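Local coordinates for protein putative acyl-CoA dehydrogenase (Burkholderia xenovorans, PDB 5JSC) that is a putative acyl-CoA dehydrogenase, a flavoprotein that binds FAD and assembles from four chains, at residues G213-E218 and R230-G235; M158-R163 and Y187-R192. All coordinates share one frame; numbering follows the deposited sequence.

Contact 1 (G213-E218 and R230-G235)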
loop_
_atom_site.group_PDB
_atom_site.type_symbol
_atom_site.label_atom_id
_atom_site.label_comp_id
_atom_site.label_asym_id
_atom_site.label_seq_id
_atom_site.Cartn_x
_atom_site.Cartn_y
_atom_site.Cartn_z
ATOM N N GLY C 213 -16.446 22.225 -41.920
ATOM C CA GLY C 213 -16.949 22.462 -40.589
ATOM C C GLY C 213 -16.297 21.636 -39.502
ATOM O O GLY C 213 -16.512 21.925 -38.318
ATOM N N LEU C 214 -15.532 20.603 -39.856
ATOM C CA LEU C 214 -14.694 19.889 -38.898
ATOM C C LEU C 214 -13.370 20.633 -38.790
ATOM O O LEU C 214 -12.574 20.645 -39.735
ATOM C CB LEU C 214 -14.485 18.438 -39.327
ATOM C CG LEU C 214 -13.513 17.622 -38.465
ATOM C CD1 LEU C 214 -13.915 17.654 -37.002
ATOM C CD2 LEU C 214 -13.418 16.177 -38.961
ATOM N N GLU C 215 -13.139 21.274 -37.649
ATOM C CA GLU C 215 -11.983 22.136 -37.462
ATOM C C GLU C 215 -11.053 21.529 -36.425
ATOM O O GLU C 215 -11.503 20.994 -35.406
ATOM C CB GLU C 215 -12.416 23.547 -37.034
ATOM C CG GLU C 215 -13.439 24.169 -37.982
ATOM C CD GLU C 215 -13.969 25.513 -37.513
ATOM O OE1 GLU C 215 -14.668 26.180 -38.306
ATOM O OE2 GLU C 215 -13.699 25.902 -36.360
ATOM N N ILE C 216 -9.753 21.582 -36.703
ATOM C CA ILE C 216 -8.751 21.205 -35.710
ATOM C C ILE C 216 -8.505 22.450 -34.863
ATOM O O ILE C 216 -7.768 23.356 -35.260
ATOM C CB ILE C 216 -7.465 20.687 -36.354
ATOM C CG1 ILE C 216 -7.788 19.613 -37.405
ATOM C CG2 ILE C 216 -6.541 20.138 -35.291
ATOM C CD1 ILE C 216 -8.532 18.391 -36.860
ATOM N N ALA C 217 -9.170 22.517 -33.710
ATOM C CA ALA C 217 -9.168 23.747 -32.926
ATOM C C ALA C 217 -7.847 23.957 -32.207
ATOM O O ALA C 217 -7.436 25.104 -31.984
ATOM C CB ALA C 217 -10.320 23.725 -31.921
ATOM N N GLU C 218 -7.170 22.874 -31.844
ATOM C CA GLU C 218 -5.993 22.952 -30.997
ATOM C C GLU C 218 -5.260 21.629 -31.092
ATOM O O GLU C 218 -5.896 20.574 -31.078
ATOM C CB GLU C 218 -6.403 23.242 -29.542
ATOM C CG GLU C 218 -5.290 23.270 -28.528
ATOM C CD GLU C 218 -5.821 23.345 -27.106
ATOM O OE1 GLU C 218 -7.055 23.463 -26.937
ATOM O OE2 GLU C 218 -5.009 23.283 -26.160
ATOM N N ARG C 230 -8.009 18.846 -30.123
ATOM C CA ARG C 230 -9.384 19.239 -29.859
ATOM C C ARG C 230 -10.055 19.490 -31.200
ATOM O O ARG C 230 -9.522 20.225 -32.035
ATOM C CB ARG C 230 -9.439 20.493 -28.983
ATOM C CG ARG C 230 -10.841 20.956 -28.604
ATOM C CD ARG C 230 -10.755 21.998 -27.482
ATOM N NE ARG C 230 -12.042 22.603 -27.163
ATOM C CZ ARG C 230 -12.338 23.183 -25.998
ATOM N NH1 ARG C 230 -11.440 23.226 -25.015
ATOM N NH2 ARG C 230 -13.543 23.714 -25.808
ATOM N N LEU C 231 -11.198 18.849 -31.417
ATOM C CA LEU C 231 -11.968 19.000 -32.641
ATOM C C LEU C 231 -13.150 19.907 -32.366
ATOM O O LEU C 231 -13.899 19.670 -31.418
ATOM C CB LEU C 231 -12.480 17.650 -33.134
ATOM C CG LEU C 231 -11.482 16.508 -33.253
ATOM C CD1 LEU C 231 -12.211 15.276 -33.742
ATOM C CD2 LEU C 231 -10.360 16.896 -34.191
ATOM N N HIS C 232 -13.331 20.924 -33.196
ATOM C CA HIS C 232 -14.511 21.770 -33.115
ATOM C C HIS C 232 -15.389 21.516 -34.331
ATOM O O HIS C 232 -14.918 21.592 -35.469
ATOM C CB HIS C 232 -14.143 23.252 -33.037
ATOM C CG HIS C 232 -15.337 24.153 -32.994
ATOM N ND1 HIS C 232 -16.207 24.180 -31.925
ATOM C CD2 HIS C 232 -15.825 25.035 -33.898
ATOM C CE1 HIS C 232 -17.171 25.053 -32.166
ATOM N NE2 HIS C 232 -16.961 25.585 -33.357
ATOM N N PHE C 233 -16.656 21.208 -34.087
ATOM C CA PHE C 233 -17.623 20.951 -35.146
ATOM C C PHE C 233 -18.481 22.196 -35.290
ATOM O O PHE C 233 -19.255 22.531 -34.387
ATOM C CB PHE C 233 -18.476 19.728 -34.820
ATOM C CG PHE C 233 -17.702 18.436 -34.799
ATOM C CD1 PHE C 233 -16.880 18.119 -33.729
ATOM C CD2 PHE C 233 -17.807 17.537 -35.849
ATOM C CE1 PHE C 233 -16.173 16.930 -33.705
ATOM C CE2 PHE C 233 -17.100 16.344 -35.839
ATOM C CZ PHE C 233 -16.285 16.038 -34.762
ATOM N N ALA C 234 -18.338 22.881 -36.419
ATOM C CA ALA C 234 -19.040 24.130 -36.694
ATOM C C ALA C 234 -20.043 23.866 -37.811
ATOM O O ALA C 234 -19.791 24.152 -38.982
ATOM C CB ALA C 234 -18.045 25.239 -37.066
ATOM N N GLY C 235 -21.194 23.310 -37.442
ATOM C CA GLY C 235 -22.194 23.002 -38.449
ATOM C C GLY C 235 -21.736 21.961 -39.447
ATOM O O GLY C 235 -22.115 22.021 -40.623
#
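A beta hairpin of the acyl-CoA dehydrogenase middle domain brings Leu214 against Phe233 and Glu215 against His232 on antiparallel strands. Glu215 and His232 form a hydrogen-bonded pair, with Glu215 N 2.8 Å from His232 O and the return bond from His232 N to Glu215 O. Where the chain turns a corner at Ala234, Ala234 N gives an almost straight bond to Gly213 O (2.8 Å, 176° at the hydrogen). Toward the other end a classic beta bulge sets Ala217 and Glu218 both opposite Arg230, whose O accepts from Ala217 N while its N donates to Glu218 O. On one face, Leu214 has CG anti to the backbone N (chi1 175°), and its CD1 sits over one face of the Phe233 ring, offset toward CE2 and CZ and 3.8 Å from the centroid, a CH-pi contact. Ile216 CD1 meets Leu231 CD2 alongside at 3.6 Å, and Tyr187 packs against Leu214, Ile216 and Leu231. On the other face, Glu215 OE2 comes to the edge of the His232 ring, 3.4 Å from CD2, with carboxylate and ring planes 51° apart. His232 ND1 and Arg230 NE are both held by Asp174, by a hydrogen bond and a salt bridge. The hairpin thus has an apolar face packed on strand 186-192, with Leu231 and Phe233 buried, and a polar one, where Asp174 ties down the basic groups and Glu215 would probably add negative potential beside the histidine.

Contact 2 (M158-R163 and Y187-R192)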
loop_
_atom_site.group_PDB
_atom_site.type_symbol
_atom_site.label_atom_id
_atom_site.label_comp_id
_atom_site.label_asym_id
_atom_site.label_seq_id
_atom_site.Cartn_x
_atom_site.Cartn_y
_atom_site.Cartn_z
ATOM N N MET C 158 -22.717 13.405 -22.792
ATOM C CA MET C 158 -22.036 14.192 -23.815
ATOM C C MET C 158 -22.990 15.212 -24.427
ATOM O O MET C 158 -24.209 15.013 -24.455
ATOM C CB MET C 158 -21.472 13.278 -24.906
ATOM C CG MET C 158 -22.544 12.653 -25.789
ATOM S SD MET C 158 -21.833 11.711 -27.154
ATOM C CE MET C 158 -21.092 10.363 -26.242
ATOM N N THR C 159 -22.426 16.319 -24.928
ATOM C CA THR C 159 -23.242 17.406 -25.459
ATOM C C THR C 159 -22.991 17.751 -26.920
ATOM O O THR C 159 -23.701 18.614 -27.452
ATOM C CB THR C 159 -23.063 18.683 -24.623
ATOM O OG1 THR C 159 -21.707 19.137 -24.706
ATOM C CG2 THR C 159 -23.424 18.419 -23.178
ATOM N N LEU C 160 -22.024 17.122 -27.593
ATOM C CA LEU C 160 -21.925 17.329 -29.035
ATOM C C LEU C 160 -23.250 16.935 -29.673
ATOM O O LEU C 160 -23.742 15.824 -29.458
ATOM C CB LEU C 160 -20.776 16.515 -29.634
ATOM C CG LEU C 160 -20.704 16.598 -31.164
ATOM C CD1 LEU C 160 -20.097 17.901 -31.579
ATOM C CD2 LEU C 160 -19.907 15.453 -31.753
ATOM N N SER C 161 -23.861 17.858 -30.405
ATOM C CA SER C 161 -25.194 17.633 -30.944
ATOM C C SER C 161 -25.146 17.219 -32.411
ATOM O O SER C 161 -24.283 17.653 -33.178
ATOM C CB SER C 161 -26.063 18.885 -30.794
ATOM O OG SER C 161 -25.488 19.990 -31.469
ATOM N N ALA C 162 -26.092 16.368 -32.796
ATOM C CA ALA C 162 -26.280 15.983 -34.190
ATOM C C ALA C 162 -27.750 16.191 -34.517
ATOM O O ALA C 162 -28.608 15.448 -34.032
ATOM C CB ALA C 162 -25.849 14.538 -34.440
ATOM N N ARG C 163 -28.033 17.200 -35.329
ATOM C CA ARG C 163 -29.390 17.604 -35.674
ATOM C C ARG C 163 -29.729 17.120 -37.076
ATOM O O ARG C 163 -28.968 17.354 -38.017
ATOM C CB ARG C 163 -29.524 19.126 -35.593
ATOM C CG ARG C 163 -30.807 19.687 -36.156
ATOM C CD ARG C 163 -30.861 21.201 -35.973
ATOM N NE ARG C 163 -29.724 21.899 -36.579
ATOM C CZ ARG C 163 -29.697 22.331 -37.837
ATOM N NH1 ARG C 163 -30.738 22.125 -38.633
ATOM N NH2 ARG C 163 -28.630 22.965 -38.306
ATOM N N TYR C 187 -12.805 10.099 -38.443
ATOM C CA TYR C 187 -13.101 10.034 -37.020
ATOM C C TYR C 187 -14.416 9.304 -36.847
ATOM O O TYR C 187 -15.394 9.651 -37.507
ATOM C CB TYR C 187 -13.215 11.443 -36.415
ATOM C CG TYR C 187 -11.961 12.257 -36.563
ATOM C CD1 TYR C 187 -11.732 13.022 -37.704
ATOM C CD2 TYR C 187 -11.000 12.264 -35.562
ATOM C CE1 TYR C 187 -10.571 13.759 -37.841
ATOM C CE2 TYR C 187 -9.843 13.000 -35.687
ATOM C CZ TYR C 187 -9.628 13.743 -36.823
ATOM O OH TYR C 187 -8.457 14.464 -36.940
ATOM N N VAL C 188 -14.449 8.300 -35.976
ATOM C CA VAL C 188 -15.727 7.771 -35.504
ATOM C C VAL C 188 -16.195 8.698 -34.386
ATOM O O VAL C 188 -15.581 8.759 -33.317
ATOM C CB VAL C 188 -15.614 6.321 -35.021
ATOM C CG1 VAL C 188 -16.934 5.871 -34.416
ATOM C CG2 VAL C 188 -15.245 5.409 -36.178
ATOM N N VAL C 189 -17.275 9.439 -34.634
ATOM C CA VAL C 189 -17.737 10.507 -33.747
ATOM C C VAL C 189 -19.049 10.079 -33.111
ATOM O O VAL C 189 -19.979 9.659 -33.815
ATOM C CB VAL C 189 -17.921 11.834 -34.506
ATOM C CG1 VAL C 189 -18.395 12.943 -33.556
ATOM C CG2 VAL C 189 -16.632 12.245 -35.209
ATOM N N PHE C 190 -19.147 10.228 -31.791
ATOM C CA PHE C 190 -20.381 9.949 -31.069
ATOM C C PHE C 190 -21.031 11.272 -30.708
ATOM O O PHE C 190 -20.360 12.179 -30.205
ATOM C CB PHE C 190 -20.109 9.092 -29.829
ATOM C CG PHE C 190 -19.491 7.770 -30.170
ATOM C CD1 PHE C 190 -18.119 7.663 -30.363
ATOM C CD2 PHE C 190 -20.288 6.652 -30.370
ATOM C CE1 PHE C 190 -17.541 6.454 -30.721
ATOM C CE2 PHE C 190 -19.717 5.436 -30.722
ATOM C CZ PHE C 190 -18.340 5.337 -30.903
ATOM N N ALA C 191 -22.324 11.396 -31.001
ATOM C CA ALA C 191 -23.011 12.673 -30.854
ATOM C C ALA C 191 -24.427 12.433 -30.365
ATOM O O ALA C 191 -25.006 11.366 -30.582
ATOM C CB ALA C 191 -23.044 13.450 -32.185
ATOM N N ARG C 192 -24.993 13.449 -29.713
ATOM C CA ARG C 192 -26.350 13.336 -29.181
ATOM C C ARG C 192 -27.364 13.632 -30.281
ATOM O O ARG C 192 -27.468 14.767 -30.755
ATOM C CB ARG C 192 -26.558 14.278 -27.999
ATOM C CG ARG C 192 -27.970 14.180 -27.422
ATOM C CD ARG C 192 -28.081 14.864 -26.048
ATOM N NE ARG C 192 -27.015 14.372 -25.183
ATOM C CZ ARG C 192 -27.024 13.187 -24.572
ATOM N NH1 ARG C 192 -28.062 12.368 -24.690
ATOM N NH2 ARG C 192 -25.976 12.814 -23.851
#
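Arg192 bends to Met158 and grips its carbonyl side-on: NE (3.0 Å) and NH2 (2.9 Å) both donate to Met158 O, which lies close to the guanidinium plane. The bend at chi3 (-51°) turns NE back toward this oxygen. NH2 also bonds Ala156 O, and NH1 bonds Gly198 O, so the charged group is held by three backbone carbonyls. Further along, Arg192 N gives a nearly straight bond to Leu160 O (2.7 Å), and Ala162 N reaches Arg192 O from above its carbonyl plane. These two bonds flank a single bridge between Ser161 and Arg192, where the strands cross at 73° instead of running side by side.

Side chains interlock at the crossing. Leu160 sends CD2 into the hollow formed by Val189 CG1, Phe190 O and Ala191 CB; its approach to Val189 CG1, at 3.4 Å, is tighter than usual for two carbons. The methyl of Ala191 in turn fits between Leu160 CD2 (3.7 Å) and Ala162 CB (3.8 Å). At the other end of the crossing the Met158 side chain crosses that of Phe190 obliquely, with CE against Phe190 CB and SD 3.4 Å from Phe190 O, an oxygen that also accepts a hydrogen bond from Lys175 NZ.

The buried crossing joins the antiparallel sheet holding strand 161-165 to the sheet of strands 186-192 and 202-208: Lys175 of strand 168-179 touches Met158 and Leu160, and strand 202-208 backs Ala162, Val189 and Phe190.

Contacts 1 and 2 follow one another along the chain, the second closing before the first opens, and their centres lie about 12 Å apart within the middle domain. They meet through the apolar face of the hairpin: Tyr187 CD2 touches Leu231 CD1 at 3.7 Å, while Tyr187 CD1 approaches Leu214 CD2 at 3.8 Å. The Phe233 ring spans both partners of contact 2, with CZ 3.8 Å from Val189 CG2 and CD1 3.9 Å from Leu160 CD1. One hydrophobic core therefore joins them. The Leu231 side chain is about 8 Å from bound FAD, and that of Phe190 about 7 Å.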